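Local structure of digeranylgeranylglycerophospholipid reductase (Sulfolobus acidocaldarius, 4OPC) at residues K38-I43 and V115-L120. The protein reduces the double bonds of the geranylgeranyl chains of archaeal membrane lipid precursors, using FAD as cofactor. Sequence-based numbering, arbitrary orientation. Where two conformers were deposited one is given.
Sequences KPWNRI and VEIWDL. With FDA (dihydroflavine-adenine dinucleotide), chain B.
Trp40 lays its indole alongside Asp119 and Ile117, both on the same side of the ring plane, and crosses each side chain at about a right angle. The backbone N of Trp40 donates to the anti lone pair of Asp119 OD2 at 2.8 Å. Its ring carbon CD1 sits 3.3 Å from the same Asp119 OD2. The ring and carboxylate planes are 47° apart. Asp119 gets there with CG between its backbone N and carbonyl carbon (chi1 73°), and OD2 also forms a salt bridge with Arg142. At the benzo end, CZ2 of Trp40 rests 3.6 Å from Ile117 CG2, while Ile117 CD1 reaches both CZ2 and CH2. A water in the plane of the indole accepts from Trp40 NE1 and donates to Ile117 O; helix 99-112 adds Leu107, Lys108 and Gln111 against the ring. An alanine here would remove the indole and probably open a gap between Ile117 and helix 99-112, leaving the water with one partner fewer. Leu120 N donates to Lys38 O (3.0 Å), and Leu120 CD1 lies 3.7 Å from Pro39 CD. Lys38 runs extended past the adenosine ribose, CG 3.6 Å from FDA O2B, to a salt bridge with Asp45. The contact thus ties the loop after strand 32-35 to the neighbouring parallel edge strand 116-118, beside the ribose site of a Rossmann-type FAD-binding fold.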
# COMPACT_ATOMS: atom_id res chain seq x y z
N LYS A 38 7.71 13.29 -12.72
CA LYS A 38 6.76 13.27 -13.83
C LYS A 38 6.30 14.67 -14.20
O LYS A 38 6.26 15.55 -13.36
CB LYS A 38 5.53 12.45 -13.45
CG LYS A 38 5.80 10.96 -13.33
CD LYS A 38 4.58 10.21 -12.80
CE LYS A 38 4.88 8.72 -12.70
NZ LYS A 38 3.68 7.95 -12.30
N PRO A 39 5.91 14.86 -15.47
CA PRO A 39 5.24 16.12 -15.80
C PRO A 39 3.87 16.15 -15.14
O PRO A 39 3.27 15.09 -14.91
CB PRO A 39 5.07 16.02 -17.32
CG PRO A 39 5.02 14.58 -17.60
CD PRO A 39 5.95 13.93 -16.61
N TRP A 40 3.39 17.35 -14.84
CA TRP A 40 2.12 17.56 -14.16
C TRP A 40 1.00 16.63 -14.62
O TRP A 40 0.36 15.99 -13.80
CB TRP A 40 1.68 19.01 -14.35
CG TRP A 40 1.88 19.87 -13.14
CD1 TRP A 40 2.81 20.86 -12.98
CD2 TRP A 40 1.11 19.84 -11.94
NE1 TRP A 40 2.66 21.45 -11.74
CE2 TRP A 40 1.63 20.83 -11.08
CE3 TRP A 40 0.01 19.08 -11.51
CZ2 TRP A 40 1.09 21.08 -9.81
CZ3 TRP A 40 -0.51 19.32 -10.25
CH2 TRP A 40 0.03 20.31 -9.42
N ASN A 41 0.74 16.56 -15.93
CA ASN A 41 -0.42 15.81 -16.39
C ASN A 41 -0.29 14.29 -16.27
O ASN A 41 -1.25 13.57 -16.53
CB ASN A 41 -0.85 16.22 -17.80
CG ASN A 41 0.24 16.05 -18.81
OD1 ASN A 41 1.21 15.33 -18.59
ND2 ASN A 41 0.09 16.72 -19.96
N ARG A 42 0.88 13.82 -15.86
CA ARG A 42 1.06 12.39 -15.62
C ARG A 42 1.18 12.05 -14.15
O ARG A 42 1.19 10.88 -13.78
CB ARG A 42 2.28 11.87 -16.36
CG ARG A 42 2.15 11.94 -17.87
CD ARG A 42 3.27 11.19 -18.55
NE ARG A 42 3.13 9.76 -18.34
CZ ARG A 42 2.68 8.92 -19.26
NH1 ARG A 42 2.36 9.36 -20.47
NH2 ARG A 42 2.57 7.63 -18.97
N ILE A 43 1.27 13.05 -13.28
CA ILE A 43 1.40 12.75 -11.86
C ILE A 43 0.18 11.97 -11.38
O ILE A 43 -0.96 12.33 -11.67
CB ILE A 43 1.61 14.02 -11.00
CG1 ILE A 43 2.93 14.69 -11.39
CG2 ILE A 43 1.64 13.65 -9.51
CD1 ILE A 43 3.14 16.07 -10.78
N VAL A 115 1.53 25.46 -1.01
CA VAL A 115 2.63 24.53 -1.29
C VAL A 115 3.21 24.81 -2.68
O VAL A 115 2.46 24.98 -3.64
CB VAL A 115 2.17 23.06 -1.19
CG1 VAL A 115 3.29 22.10 -1.57
CG2 VAL A 115 1.66 22.78 0.22
N GLU A 116 4.53 24.91 -2.77
CA GLU A 116 5.18 25.06 -4.06
C GLU A 116 5.39 23.68 -4.69
O GLU A 116 5.76 22.74 -3.99
CB GLU A 116 6.51 25.80 -3.92
CG GLU A 116 7.15 26.15 -5.24
CD GLU A 116 8.31 27.12 -5.11
OE1 GLU A 116 8.74 27.40 -3.97
OE2 GLU A 116 8.79 27.59 -6.16
N ILE A 117 5.15 23.56 -5.99
CA ILE A 117 5.29 22.29 -6.70
C ILE A 117 6.14 22.44 -7.95
O ILE A 117 5.84 23.29 -8.80
CB ILE A 117 3.93 21.73 -7.10
CG1 ILE A 117 3.05 21.55 -5.86
CG2 ILE A 117 4.09 20.40 -7.87
CD1 ILE A 117 1.69 20.94 -6.14
N TRP A 118 7.19 21.63 -8.06
CA TRP A 118 7.98 21.57 -9.28
C TRP A 118 7.84 20.19 -9.91
O TRP A 118 8.28 19.19 -9.33
CB TRP A 118 9.46 21.84 -9.00
CG TRP A 118 9.79 23.17 -8.35
CD1 TRP A 118 8.96 24.24 -8.16
CD2 TRP A 118 11.06 23.54 -7.79
NE1 TRP A 118 9.63 25.25 -7.51
CE2 TRP A 118 10.92 24.84 -7.26
CE3 TRP A 118 12.28 22.88 -7.67
CZ2 TRP A 118 11.97 25.50 -6.64
CZ3 TRP A 118 13.33 23.54 -7.04
CH2 TRP A 118 13.17 24.84 -6.54
N ASP A 119 7.21 20.14 -11.07
CA ASP A 119 7.13 18.90 -11.83
C ASP A 119 8.38 18.71 -12.69
O ASP A 119 9.23 19.62 -12.79
CB ASP A 119 5.84 18.84 -12.68
CG ASP A 119 5.87 19.76 -13.90
OD1 ASP A 119 6.58 20.79 -13.87
OD2 ASP A 119 5.17 19.47 -14.89
N LEU A 120 8.48 17.54 -13.32
CA LEU A 120 9.66 17.16 -14.10
C LEU A 120 10.96 17.41 -13.31
O LEU A 120 11.99 17.76 -13.89
CB LEU A 120 9.69 17.86 -15.46
CG LEU A 120 10.14 16.96 -16.62
CD1 LEU A 120 9.11 15.84 -16.91
CD2 LEU A 120 10.43 17.77 -17.87
PA FDA B . 3.52 6.33 -6.21
O1A FDA B . 4.41 5.35 -6.87
O2A FDA B . 2.08 6.42 -6.69
O5B FDA B . 4.16 7.78 -6.34
C5B FDA B . 5.58 7.97 -6.19
C4B FDA B . 5.94 9.23 -6.92
O4B FDA B . 7.31 9.57 -6.63
C3B FDA B . 5.81 9.17 -8.44
O3B FDA B . 4.89 10.14 -8.92
C2B FDA B . 7.26 9.34 -8.94
O2B FDA B . 7.33 10.05 -10.17
C1B FDA B . 7.89 10.12 -7.80
N9A FDA B . 9.33 10.01 -7.63
C8A FDA B . 10.05 8.86 -7.40
N7A FDA B . 11.33 9.06 -7.21
C5A FDA B . 11.46 10.44 -7.31
C6A FDA B . 12.57 11.30 -7.14
N6A FDA B . 13.78 10.89 -6.79
N1A FDA B . 12.35 12.63 -7.25
C2A FDA B . 11.12 13.05 -7.57
N3A FDA B . 10.00 12.34 -7.71
C4A FDA B . 10.23 11.04 -7.53
N1 FDA B . -3.98 0.34 -4.07
C2 FDA B . -5.29 0.64 -3.78
O2 FDA B . -5.59 1.30 -2.79
N3 FDA B . -6.24 0.20 -4.66
C4 FDA B . -6.06 -0.62 -5.75
O4 FDA B . -6.99 -0.82 -6.53
C4X FDA B . -4.70 -0.95 -5.97
N5 FDA B . -4.38 -1.73 -7.05
C5X FDA B . -3.08 -1.80 -7.49
C6 FDA B . -2.78 -2.35 -8.73
C7 FDA B . -1.49 -2.35 -9.23
C7M FDA B . -1.24 -2.84 -10.64
C8 FDA B . -0.44 -1.83 -8.45
C8M FDA B . 0.96 -1.75 -9.00
C9 FDA B . -0.73 -1.29 -7.20
C9A FDA B . -2.04 -1.25 -6.72
N10 FDA B . -2.37 -0.68 -5.47
C10 FDA B . -3.70 -0.43 -5.17
C1' FDA B . -1.34 -0.04 -4.61
C2' FDA B . -1.33 1.48 -4.82
O2' FDA B . -1.36 1.80 -6.21
C3' FDA B . -0.06 2.09 -4.21
O3' FDA B . 0.11 1.57 -2.90
C4' FDA B . -0.06 3.62 -4.08
O4' FDA B . -0.47 4.25 -5.29
C5' FDA B . 1.29 4.13 -3.65
O5' FDA B . 1.29 5.58 -3.64
P FDA B . 2.64 6.37 -3.39
O1P FDA B . 2.30 7.80 -3.41
O2P FDA B . 3.39 5.83 -2.18
O3P FDA B . 3.58 5.98 -4.63
O HOH W 1 3.89 23.77 -10.51